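Local structure of anopheles gambiae adenosine kinase (Anopheles gambiae, 3LOO) at residues G24-L29 / N85-A90; W92-P97 / Q326-R331; I101-V106 / A172-A177; E117-T120 / N125-Y128. The protein catalyses the transfer of a phosphate from ATP to adenosine, giving AMP, and is captured here with a bound diadenosine tetraphosphate. All coordinates share one frame; numbering follows the deposited sequence.

Followed from the N terminus, the chain first closes a loop at interaction 1, where strand 26-29 meets helix 82-94. The end of that helix opens interaction 2, a wide loop that closes only at 326-331, where helix 315-328 ends. Interaction 3 is nested inside it, joining strand 100-107 to helix 168-176, and interaction 4 is nested in turn inside interaction 3, as a short return from helix 110-122 to strand 125-131. None of the loops cross. Strands 26-29, 100-107 and 125-131 are neighbours in the large sheet, so interactions 1, 3 and 4 all attach helices to one end of it, while interaction 2 joins two of the covering helices to each other.

Interaction 1 of 4, residues G24-L29 / N85-A90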
loop_
_atom_site.group_PDB
_atom_site.type_symbol
_atom_site.label_atom_id
_atom_site.label_comp_id
_atom_site.label_asym_id
_atom_site.label_seq_id
_atom_site.Cartn_x
_atom_site.Cartn_y
_atom_site.Cartn_z
ATOM N N GLY A 24 -1.719 10.727 -15.695
ATOM C CA GLY A 24 -0.749 9.639 -15.668
ATOM C C GLY A 24 0.628 9.997 -15.121
ATOM O O GLY A 24 1.608 9.395 -15.507
ATOM N N MET A 25 0.717 10.935 -14.187
ATOM C CA MET A 25 2.023 11.191 -13.566
ATOM C C MET A 25 2.513 10.039 -12.641
ATOM O O MET A 25 3.730 9.820 -12.491
ATOM C CB MET A 25 1.992 12.496 -12.782
ATOM C CG MET A 25 1.538 13.693 -13.649
ATOM S SD MET A 25 1.581 15.195 -12.727
ATOM C CE MET A 25 0.260 15.102 -11.593
ATOM N N LEU A 26 1.556 9.339 -12.013
ATOM C CA LEU A 26 1.854 8.335 -10.993
ATOM C C LEU A 26 1.293 7.006 -11.484
ATOM O O LEU A 26 0.137 6.950 -11.887
ATOM C CB LEU A 26 1.170 8.743 -9.688
ATOM C CG LEU A 26 1.095 7.690 -8.571
ATOM C CD1 LEU A 26 2.506 7.236 -8.130
ATOM C CD2 LEU A 26 0.327 8.267 -7.381
ATOM N N VAL A 27 2.114 5.957 -11.527
ATOM C CA VAL A 27 1.557 4.622 -11.684
ATOM C C VAL A 27 1.788 3.774 -10.440
ATOM O O VAL A 27 2.868 3.804 -9.865
ATOM C CB VAL A 27 1.849 3.864 -13.021
ATOM C CG1 VAL A 27 2.490 4.689 -14.077
ATOM C CG2 VAL A 27 2.486 2.451 -12.816
ATOM N N GLY A 28 0.722 3.085 -10.029
ATOM C CA GLY A 28 0.729 2.175 -8.900
ATOM C C GLY A 28 0.438 0.773 -9.377
ATOM O O GLY A 28 -0.411 0.572 -10.221
ATOM N N LEU A 29 1.151 -0.213 -8.840
ATOM C CA LEU A 29 0.891 -1.610 -9.135
ATOM C C LEU A 29 0.562 -2.279 -7.801
ATOM O O LEU A 29 1.291 -2.112 -6.849
ATOM C CB LEU A 29 2.141 -2.290 -9.693
ATOM C CG LEU A 29 2.650 -2.025 -11.113
ATOM C CD1 LEU A 29 3.053 -0.619 -11.263
ATOM C CD2 LEU A 29 3.914 -2.920 -11.298
ATOM N N ASN A 85 -6.055 1.878 -2.336
ATOM C CA ASN A 85 -6.460 2.818 -1.296
ATOM C C ASN A 85 -5.628 4.111 -1.361
ATOM O O ASN A 85 -6.169 5.204 -1.274
ATOM C CB ASN A 85 -6.195 2.262 0.114
ATOM C CG ASN A 85 -7.204 1.209 0.575
ATOM O OD1 ASN A 85 -8.312 1.087 0.053
ATOM N ND2 ASN A 85 -6.780 0.412 1.566
ATOM N N SER A 86 -4.301 3.955 -1.457
ATOM C CA SER A 86 -3.397 5.096 -1.479
ATOM C C SER A 86 -3.658 6.003 -2.701
ATOM O O SER A 86 -3.704 7.227 -2.584
ATOM C CB SER A 86 -1.940 4.611 -1.429
ATOM O OG SER A 86 -1.593 4.137 -0.122
ATOM N N LEU A 87 -3.814 5.396 -3.872
ATOM C CA LEU A 87 -4.117 6.167 -5.082
ATOM C C LEU A 87 -5.501 6.867 -5.022
ATOM O O LEU A 87 -5.648 8.000 -5.511
ATOM C CB LEU A 87 -3.949 5.290 -6.330
ATOM C CG LEU A 87 -2.550 5.327 -6.921
ATOM C CD1 LEU A 87 -1.431 4.932 -5.974
ATOM C CD2 LEU A 87 -2.505 4.452 -8.217
ATOM N N ARG A 88 -6.483 6.238 -4.367
ATOM C CA ARG A 88 -7.799 6.857 -4.183
ATOM C C ARG A 88 -7.701 8.086 -3.254
ATOM O O ARG A 88 -8.255 9.147 -3.575
ATOM C CB ARG A 88 -8.846 5.832 -3.691
ATOM C CG ARG A 88 -9.220 4.726 -4.737
ATOM C CD ARG A 88 -10.159 3.642 -4.121
ATOM N NE ARG A 88 -11.271 4.334 -3.451
ATOM C CZ ARG A 88 -11.836 3.983 -2.300
ATOM N NH1 ARG A 88 -11.443 2.903 -1.628
ATOM N NH2 ARG A 88 -12.818 4.734 -1.816
ATOM N N VAL A 89 -6.967 7.951 -2.146
ATOM C CA VAL A 89 -6.703 9.089 -1.256
ATOM C C VAL A 89 -5.934 10.211 -1.970
ATOM O O VAL A 89 -6.338 11.368 -1.890
ATOM C CB VAL A 89 -6.046 8.648 0.114
ATOM C CG1 VAL A 89 -5.596 9.883 1.005
ATOM C CG2 VAL A 89 -6.994 7.689 0.872
ATOM N N ALA A 90 -4.840 9.875 -2.668
ATOM C CA ALA A 90 -4.128 10.844 -3.481
ATOM C C ALA A 90 -5.003 11.591 -4.529
ATOM O O ALA A 90 -4.864 12.806 -4.707
ATOM C CB ALA A 90 -2.919 10.183 -4.180
#
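Leu87 of helix 82-94 drives its side chain against Leu26 and Gly28 of strand 26-29, an instance of a helix packing on the central sheet of the alpha/beta fold shared by pfkB-family kinases. The tight part lies over Gly28. Because glycine has no side chain, the CD2 methyl of Leu87 can settle directly on the strand backbone, 3.9 Å from Gly28 N. The other branch turns to Leu26: Leu26 CD2 lies 4.0 Å from Leu87 CD1 and close to Leu87 CG, the side chains meeting obliquely. Leu26 presents that methyl because its CG is swung opposite the backbone N (chi1 167°), and its CB already heads for the helix.

One turn further along the helix the fit is looser. Ala90 also directs its CB at the strand, but its short side chain stops 4.9 Å from Leu26 CD2. No side of the contact faces solvent, since all three touching residues are buried: Leu324 and Leu328 of helix 315-328 pack on Leu26, whereas Ala100 and Phe102 of the adjoining strand touch Leu87. Val27 and Leu29 point away from the helix, as the alternation of a strand requires. No hydrogen bond links the two segments; methyl groups pack on methyl groups and on the glycine backbone. The same helix nevertheless reaches the ligand from its earlier turn, where Asn85 ND2 donates hydrogen bonds both to Asp317 OD2 and to O3E of the bound diadenosine tetraphosphate.

Interaction 2 of 4, residues W92-P97 / Q326-R331; sequences WILQRP and QLLQSR
Two helices that cover the same sheet, 82-94 and 315-328, come together near their C-terminal ends through Leu94 and Ile93 on one and Gln326 and Leu328 on the other, joined by Gln329 just past the end of the second. Leu94 carries most of the contact by splitting its two branches. Its CD2 meets Leu328 CD2 at 4.1 Å, with the side chains crossing nearly at right angles. Its CD1 instead lies along Gln329, 4.1 Å from Gln329 CD, the two side chains running past each other in opposite directions. A chi2 of 9° nearly eclipses Leu94 CD1 with CA, an unusual pose that may reflect strain or uncertainty in the model.

Ile93 uses its CG2 methyl against the amide end of Gln326. That glutamine leaves its helix pointing away from the contact, and a bend at chi2 (-49°) brings the amide back. The second helix is finished by a Schellman motif around Ser330, with Arg331 N bonded to Gln326 O at 3.0 Å and Ser330 N bonded to Leu327 O at 3.0 Å. Cys339 of helix 333-350 touches both Ile93 and Gln326. From the buried Leu328 the contact runs outward to the exposed Gln329. With no hydrogen bond between the segments, the two helix ends are held by dispersion and shape, and here the glutamine side chains meet Ile93 and Leu94 methyls by van der Waals contact.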
loop_
_atom_site.group_PDB
_atom_site.type_symbol
_atom_site.label_atom_id
_atom_site.label_comp_id
_atom_site.label_asym_id
_atom_site.label_seq_id
_atom_site.Cartn_x
_atom_site.Cartn_y
_atom_site.Cartn_z
ATOM N N TRP A 92 -8.300 11.974 -4.342
ATOM C CA TRP A 92 -9.296 12.747 -3.624
ATOM C C TRP A 92 -8.690 14.103 -3.271
ATOM O O TRP A 92 -9.305 15.157 -3.496
ATOM C CB TRP A 92 -9.784 11.999 -2.385
ATOM C CG TRP A 92 -10.601 12.893 -1.492
ATOM C CD1 TRP A 92 -11.829 13.459 -1.781
ATOM C CD2 TRP A 92 -10.254 13.341 -0.188
ATOM N NE1 TRP A 92 -12.260 14.229 -0.723
ATOM C CE2 TRP A 92 -11.312 14.177 0.266
ATOM C CE3 TRP A 92 -9.157 13.121 0.651
ATOM C CZ2 TRP A 92 -11.289 14.804 1.518
ATOM C CZ3 TRP A 92 -9.144 13.740 1.912
ATOM C CH2 TRP A 92 -10.210 14.571 2.324
ATOM N N ILE A 93 -7.460 14.078 -2.763
ATOM C CA ILE A 93 -6.719 15.311 -2.454
ATOM C C ILE A 93 -6.410 16.129 -3.728
ATOM O O ILE A 93 -6.614 17.335 -3.769
ATOM C CB ILE A 93 -5.430 14.998 -1.634
ATOM C CG1 ILE A 93 -5.801 14.332 -0.293
ATOM C CG2 ILE A 93 -4.546 16.269 -1.443
ATOM C CD1 ILE A 93 -4.659 13.701 0.421
ATOM N N LEU A 94 -5.955 15.476 -4.784
ATOM C CA LEU A 94 -5.619 16.192 -6.002
ATOM C C LEU A 94 -6.824 16.889 -6.645
ATOM O O LEU A 94 -6.681 17.992 -7.190
ATOM C CB LEU A 94 -5.015 15.224 -7.010
ATOM C CG LEU A 94 -3.509 15.151 -7.330
ATOM C CD1 LEU A 94 -2.542 15.948 -6.435
ATOM C CD2 LEU A 94 -3.069 13.686 -7.591
ATOM N N GLN A 95 -8.000 16.255 -6.615
ATOM C CA GLN A 95 -9.166 16.791 -7.340
ATOM C C GLN A 95 -8.849 17.015 -8.828
ATOM O O GLN A 95 -9.200 18.029 -9.431
ATOM C CB GLN A 95 -9.660 18.086 -6.679
ATOM C CG GLN A 95 -10.222 17.863 -5.239
ATOM C CD GLN A 95 -11.540 17.080 -5.228
ATOM O OE1 GLN A 95 -11.676 16.045 -4.547
ATOM N NE2 GLN A 95 -12.526 17.571 -5.980
ATOM N N ARG A 96 -8.129 16.081 -9.416
ATOM C CA ARG A 96 -7.847 16.162 -10.836
ATOM C C ARG A 96 -7.779 14.726 -11.293
ATOM O O ARG A 96 -6.736 14.073 -11.095
ATOM C CB ARG A 96 -6.553 16.926 -11.120
ATOM C CG ARG A 96 -6.255 16.968 -12.584
ATOM C CD ARG A 96 -4.810 17.395 -12.859
ATOM N NE ARG A 96 -4.666 17.489 -14.305
ATOM C CZ ARG A 96 -4.670 16.462 -15.140
ATOM N NH1 ARG A 96 -4.784 15.208 -14.687
ATOM N NH2 ARG A 96 -4.546 16.681 -16.442
ATOM N N PRO A 97 -8.881 14.231 -11.890
ATOM C CA PRO A 97 -8.987 12.853 -12.313
ATOM C C PRO A 97 -7.884 12.446 -13.287
ATOM O O PRO A 97 -7.375 13.283 -14.069
ATOM C CB PRO A 97 -10.385 12.789 -12.981
ATOM C CG PRO A 97 -11.201 13.853 -12.267
ATOM C CD PRO A 97 -10.160 14.966 -12.073
ATOM N N GLN A 326 1.158 15.403 -2.442
ATOM C CA GLN A 326 2.045 16.557 -2.343
ATOM C C GLN A 326 3.299 16.373 -3.160
ATOM O O GLN A 326 3.834 17.350 -3.682
ATOM C CB GLN A 326 2.385 16.900 -0.893
ATOM C CG GLN A 326 1.148 17.281 -0.089
ATOM C CD GLN A 326 0.265 18.324 -0.792
ATOM O OE1 GLN A 326 0.755 19.225 -1.472
ATOM N NE2 GLN A 326 -1.044 18.204 -0.621
ATOM N N LEU A 327 3.755 15.122 -3.281
ATOM C CA LEU A 327 4.973 14.809 -4.011
ATOM C C LEU A 327 4.782 15.157 -5.486
ATOM O O LEU A 327 5.691 15.706 -6.120
ATOM C CB LEU A 327 5.312 13.308 -3.890
ATOM C CG LEU A 327 6.661 12.879 -4.477
ATOM C CD1 LEU A 327 7.824 13.452 -3.649
ATOM C CD2 LEU A 327 6.810 11.327 -4.604
ATOM N N LEU A 328 3.605 14.811 -6.014
ATOM C CA LEU A 328 3.225 15.104 -7.393
ATOM C C LEU A 328 3.166 16.617 -7.667
ATOM O O LEU A 328 3.383 17.034 -8.783
ATOM C CB LEU A 328 1.895 14.408 -7.769
ATOM C CG LEU A 328 2.023 12.997 -8.388
ATOM C CD1 LEU A 328 2.837 12.043 -7.518
ATOM C CD2 LEU A 328 0.648 12.388 -8.680
ATOM N N GLN A 329 2.898 17.413 -6.631
ATOM C CA GLN A 329 2.865 18.864 -6.725
ATOM C C GLN A 329 4.221 19.474 -6.361
ATOM O O GLN A 329 4.272 20.649 -6.009
ATOM C CB GLN A 329 1.769 19.394 -5.793
ATOM C CG GLN A 329 0.382 18.932 -6.224
ATOM C CD GLN A 329 -0.703 19.465 -5.356
ATOM O OE1 GLN A 329 -1.057 18.883 -4.321
ATOM N NE2 GLN A 329 -1.265 20.576 -5.769
ATOM N N SER A 330 5.290 18.657 -6.426
ATOM C CA SER A 330 6.670 19.037 -6.080
ATOM C C SER A 330 6.873 19.723 -4.734
ATOM O O SER A 330 7.747 20.575 -4.624
ATOM C CB SER A 330 7.312 19.951 -7.151
ATOM O OG SER A 330 7.045 19.499 -8.455
ATOM N N ARG A 331 6.091 19.388 -3.717
ATOM C CA ARG A 331 6.296 20.018 -2.412
ATOM C C ARG A 331 7.442 19.314 -1.694
ATOM O O ARG A 331 7.839 18.227 -2.114
ATOM C CB ARG A 331 5.008 19.974 -1.608
ATOM C CG ARG A 331 3.823 20.526 -2.428
ATOM C CD ARG A 331 3.925 22.050 -2.658
ATOM N NE ARG A 331 2.868 22.695 -1.871
ATOM C CZ ARG A 331 3.047 23.465 -0.803
ATOM N NH1 ARG A 331 4.260 23.763 -0.364
ATOM N NH2 ARG A 331 1.988 23.953 -0.181
#

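Interaction 3 of 4, residues I101-V106 / A172-A177; sequences IFFGCV and AYLQGA
Tyr173 leaves its helix pointing at Ile101 and Phe103, and its contacts can be read outward from the backbone. CB sits at the edge of the Phe103 ring, near the ring plane and 4.1 Å from Phe103 CZ. The same CB also touches Ile101 CD1, at 3.8 Å. With CG anti to the carbonyl carbon (chi1 -75°), the ring is carried across the isoleucine, whose CG1 lies over one of its faces. Ring atom CD1 makes the tightest contact, 3.3 Å from Ile101 CD1 and unusually close for a methyl against an aromatic carbon, and CE1 is still only 3.9 Å from that methyl. On the other flank CD2 approaches Phe103 CZ at 4.2 Å.

This is a helix laid over a strand of the large alpha/beta sheet: the axes of 172-176 and 101-106 pass 10.8 Å apart, their directions 128° from each other. Being two apart on the strand, Ile101 and Phe103 point to the same side, toward the helix. Further out, the tyrosine ring touches Gln127 of the neighbouring strand. Leu174, the next residue of the helix, reaches past with CD2 to lie 4.0 Å from Phe103 CE2.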
loop_
_atom_site.group_PDB
_atom_site.type_symbol
_atom_site.label_atom_id
_atom_site.label_comp_id
_atom_site.label_asym_id
_atom_site.label_seq_id
_atom_site.Cartn_x
_atom_site.Cartn_y
_atom_site.Cartn_z
ATOM N N ILE A 101 -2.641 6.344 -12.244
ATOM C CA ILE A 101 -3.048 5.140 -12.942
ATOM C C ILE A 101 -2.813 3.901 -12.027
ATOM O O ILE A 101 -1.747 3.793 -11.422
ATOM C CB ILE A 101 -2.215 4.951 -14.221
ATOM C CG1 ILE A 101 -2.494 6.108 -15.220
ATOM C CG2 ILE A 101 -2.563 3.624 -14.883
ATOM C CD1 ILE A 101 -1.433 6.168 -16.299
ATOM N N PHE A 102 -3.809 3.018 -11.917
ATOM C CA PHE A 102 -3.669 1.786 -11.129
ATOM C C PHE A 102 -3.624 0.536 -12.025
ATOM O O PHE A 102 -4.508 0.341 -12.862
ATOM C CB PHE A 102 -4.786 1.662 -10.051
ATOM C CG PHE A 102 -4.688 0.357 -9.222
ATOM C CD1 PHE A 102 -3.752 0.235 -8.213
ATOM C CD2 PHE A 102 -5.495 -0.706 -9.492
ATOM C CE1 PHE A 102 -3.608 -0.955 -7.471
ATOM C CE2 PHE A 102 -5.366 -1.931 -8.747
ATOM C CZ PHE A 102 -4.414 -2.035 -7.735
ATOM N N PHE A 103 -2.608 -0.312 -11.828
ATOM C CA PHE A 103 -2.545 -1.627 -12.477
ATOM C C PHE A 103 -2.676 -2.738 -11.427
ATOM O O PHE A 103 -1.951 -2.734 -10.417
ATOM C CB PHE A 103 -1.226 -1.874 -13.217
ATOM C CG PHE A 103 -0.984 -0.986 -14.415
ATOM C CD1 PHE A 103 -1.839 -1.023 -15.525
ATOM C CD2 PHE A 103 0.152 -0.187 -14.464
ATOM C CE1 PHE A 103 -1.597 -0.238 -16.649
ATOM C CE2 PHE A 103 0.420 0.611 -15.600
ATOM C CZ PHE A 103 -0.474 0.569 -16.694
ATOM N N GLY A 104 -3.569 -3.682 -11.694
ATOM C CA GLY A 104 -3.689 -4.915 -10.908
ATOM C C GLY A 104 -4.758 -5.756 -11.585
ATOM O O GLY A 104 -5.364 -5.307 -12.575
ATOM N N CYS A 105 -4.979 -6.967 -11.070
ATOM C CA CYS A 105 -5.912 -7.922 -11.687
ATOM C C CYS A 105 -7.144 -8.240 -10.842
ATOM O O CYS A 105 -7.046 -8.539 -9.625
ATOM C CB CYS A 105 -5.172 -9.217 -12.069
ATOM S SG CYS A 105 -6.147 -10.354 -13.160
ATOM N N VAL A 106 -8.306 -8.188 -11.501
ATOM C CA VAL A 106 -9.599 -8.421 -10.858
ATOM C C VAL A 106 -10.292 -9.541 -11.624
ATOM O O VAL A 106 -9.811 -9.964 -12.693
ATOM C CB VAL A 106 -10.536 -7.169 -10.844
ATOM C CG1 VAL A 106 -9.980 -6.016 -9.958
ATOM C CG2 VAL A 106 -10.854 -6.682 -12.276
ATOM N N ALA A 172 2.710 2.920 -23.075
ATOM C CA ALA A 172 2.688 4.390 -23.129
ATOM C C ALA A 172 2.453 4.983 -21.710
ATOM O O ALA A 172 3.051 5.980 -21.327
ATOM C CB ALA A 172 1.611 4.891 -24.136
ATOM N N TYR A 173 1.600 4.330 -20.935
ATOM C CA TYR A 173 1.366 4.745 -19.533
ATOM C C TYR A 173 2.642 4.625 -18.660
ATOM O O TYR A 173 2.952 5.542 -17.912
ATOM C CB TYR A 173 0.261 3.929 -18.906
ATOM C CG TYR A 173 -1.155 4.272 -19.329
ATOM C CD1 TYR A 173 -1.548 5.600 -19.577
ATOM C CD2 TYR A 173 -2.127 3.269 -19.414
ATOM C CE1 TYR A 173 -2.877 5.903 -19.933
ATOM C CE2 TYR A 173 -3.453 3.565 -19.750
ATOM C CZ TYR A 173 -3.811 4.891 -20.012
ATOM O OH TYR A 173 -5.114 5.192 -20.322
ATOM N N LEU A 174 3.404 3.544 -18.819
ATOM C CA LEU A 174 4.680 3.387 -18.086
ATOM C C LEU A 174 5.686 4.453 -18.554
ATOM O O LEU A 174 6.350 5.102 -17.737
ATOM C CB LEU A 174 5.265 1.976 -18.279
ATOM C CG LEU A 174 4.489 0.849 -17.583
ATOM C CD1 LEU A 174 5.197 -0.472 -17.878
ATOM C CD2 LEU A 174 4.358 1.076 -16.055
ATOM N N GLN A 175 5.760 4.651 -19.872
ATOM C CA GLN A 175 6.714 5.624 -20.446
ATOM C C GLN A 175 6.420 7.030 -19.993
ATOM O O GLN A 175 7.350 7.792 -19.759
ATOM C CB GLN A 175 6.711 5.563 -21.973
ATOM C CG GLN A 175 7.428 4.330 -22.493
ATOM C CD GLN A 175 7.524 4.266 -24.030
ATOM O OE1 GLN A 175 7.684 3.182 -24.614
ATOM N NE2 GLN A 175 7.451 5.426 -24.684
ATOM N N GLY A 176 5.139 7.370 -19.833
ATOM C CA GLY A 176 4.739 8.732 -19.443
ATOM C C GLY A 176 4.711 9.028 -17.959
ATOM O O GLY A 176 4.537 10.187 -17.538
ATOM N N ALA A 177 4.871 8.001 -17.120
ATOM C CA ALA A 177 4.730 8.258 -15.691
ATOM C C ALA A 177 5.987 8.912 -15.210
ATOM O O ALA A 177 7.061 8.698 -15.788
ATOM C CB ALA A 177 4.484 6.959 -14.919
#

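Interaction 4 of 4, residues E117-T120 / N125-Y128; sequences ERAT and NVQY
Val126 is met by Ala119 and Thr120 from the helix and is covered by Tyr128 from its own strand. Ala119 CB points at the strand and touches Val126 CG1 at 3.7 Å. Thr120 crosses the valine at about a right angle, with OG1 4.0 Å from Val126 CG2. The valine rotamer (chi1 -47°) sends CG1 opposite its own carbonyl carbon, into the angle between the alanine and the threonine. Tyr128, two residues along, lays a ring face over the same residue, with Val126 CB 4.1 Å above the plane and over the ring centre.

Beside this apolar patch a water bridges the segments. The water oxygen accepts a hydrogen bond from Val126 N (2.9 Å), and hydrogen-bonds with Thr120 OG1 at 2.9 Å, an oxygen that also makes a weak bond to Glu116 O. The tyrosine hydroxyl is engaged further off, by Gln84 OE1. The contact closes the second half of a beta-alpha-beta crossover, strand 100-107, helix 110-122 and strand 125-131, with the last strand at the margin of the sheet beside 100-107 and Ala119 also resting on Gln84 and Arg88 of helix 82-94.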
loop_
_atom_site.group_PDB
_atom_site.type_symbol
_atom_site.label_atom_id
_atom_site.label_comp_id
_atom_site.label_asym_id
_atom_site.label_seq_id
_atom_site.Cartn_x
_atom_site.Cartn_y
_atom_site.Cartn_z
ATOM N N GLU A 117 -15.927 1.050 -9.862
ATOM C CA GLU A 117 -16.748 2.227 -9.690
ATOM C C GLU A 117 -16.227 3.123 -8.600
ATOM O O GLU A 117 -16.122 4.317 -8.839
ATOM C CB GLU A 117 -18.225 1.858 -9.480
ATOM C CG GLU A 117 -18.776 1.255 -10.769
ATOM C CD GLU A 117 -20.244 0.890 -10.707
ATOM O OE1 GLU A 117 -20.738 0.542 -9.610
ATOM O OE2 GLU A 117 -20.897 0.936 -11.780
ATOM N N ARG A 118 -15.893 2.583 -7.417
ATOM C CA ARG A 118 -15.332 3.431 -6.344
ATOM C C ARG A 118 -14.006 4.099 -6.742
ATOM O O ARG A 118 -13.798 5.292 -6.510
ATOM C CB ARG A 118 -15.090 2.659 -5.024
ATOM C CG ARG A 118 -16.321 1.976 -4.446
ATOM C CD ARG A 118 -17.232 2.872 -3.557
ATOM N NE ARG A 118 -18.521 2.179 -3.363
ATOM C CZ ARG A 118 -18.758 1.179 -2.500
ATOM N NH1 ARG A 118 -17.808 0.734 -1.667
ATOM N NH2 ARG A 118 -19.964 0.620 -2.463
ATOM N N ALA A 119 -13.080 3.335 -7.304
ATOM C CA ALA A 119 -11.787 3.926 -7.629
ATOM C C ALA A 119 -11.932 4.962 -8.785
ATOM O O ALA A 119 -11.376 6.045 -8.698
ATOM C CB ALA A 119 -10.745 2.853 -7.935
ATOM N N THR A 120 -12.706 4.643 -9.815
ATOM C CA THR A 120 -12.985 5.625 -10.892
ATOM C C THR A 120 -13.710 6.881 -10.372
ATOM O O THR A 120 -13.354 7.964 -10.758
ATOM C CB THR A 120 -13.744 4.997 -12.104
ATOM O OG1 THR A 120 -12.892 4.020 -12.721
ATOM C CG2 THR A 120 -14.074 6.085 -13.201
ATOM N N ASN A 125 -7.482 6.461 -12.750
ATOM C CA ASN A 125 -7.555 5.774 -14.008
ATOM C C ASN A 125 -7.213 4.300 -13.716
ATOM O O ASN A 125 -6.039 3.937 -13.614
ATOM C CB ASN A 125 -6.585 6.399 -15.027
ATOM C CG ASN A 125 -6.586 5.670 -16.354
ATOM O OD1 ASN A 125 -7.317 4.701 -16.521
ATOM N ND2 ASN A 125 -5.768 6.131 -17.314
ATOM N N VAL A 126 -8.235 3.454 -13.601
ATOM C CA VAL A 126 -7.981 2.045 -13.304
ATOM C C VAL A 126 -7.749 1.274 -14.591
ATOM O O VAL A 126 -8.535 1.358 -15.522
ATOM C CB VAL A 126 -9.100 1.340 -12.484
ATOM C CG1 VAL A 126 -9.500 2.198 -11.307
ATOM C CG2 VAL A 126 -10.257 1.051 -13.344
ATOM N N GLN A 127 -6.655 0.546 -14.616
ATOM C CA GLN A 127 -6.292 -0.236 -15.794
ATOM C C GLN A 127 -6.155 -1.691 -15.377
ATOM O O GLN A 127 -5.063 -2.255 -15.332
ATOM C CB GLN A 127 -5.040 0.356 -16.413
ATOM C CG GLN A 127 -5.289 1.763 -16.975
ATOM C CD GLN A 127 -6.136 1.764 -18.247
ATOM O OE1 GLN A 127 -6.981 2.650 -18.446
ATOM N NE2 GLN A 127 -5.894 0.794 -19.128
ATOM N N TYR A 128 -7.300 -2.256 -14.984
ATOM C CA TYR A 128 -7.357 -3.635 -14.470
ATOM C C TYR A 128 -7.129 -4.653 -15.589
ATOM O O TYR A 128 -7.756 -4.566 -16.643
ATOM C CB TYR A 128 -8.723 -3.960 -13.849
ATOM C CG TYR A 128 -9.123 -3.260 -12.556
ATOM C CD1 TYR A 128 -8.185 -2.806 -11.603
ATOM C CD2 TYR A 128 -10.471 -3.066 -12.282
ATOM C CE1 TYR A 128 -8.631 -2.170 -10.407
ATOM C CE2 TYR A 128 -10.909 -2.469 -11.093
ATOM C CZ TYR A 128 -9.992 -2.020 -10.165
ATOM O OH TYR A 128 -10.499 -1.396 -9.009
HETATM O O HOH W 1 -10.809 4.094 -14.792
#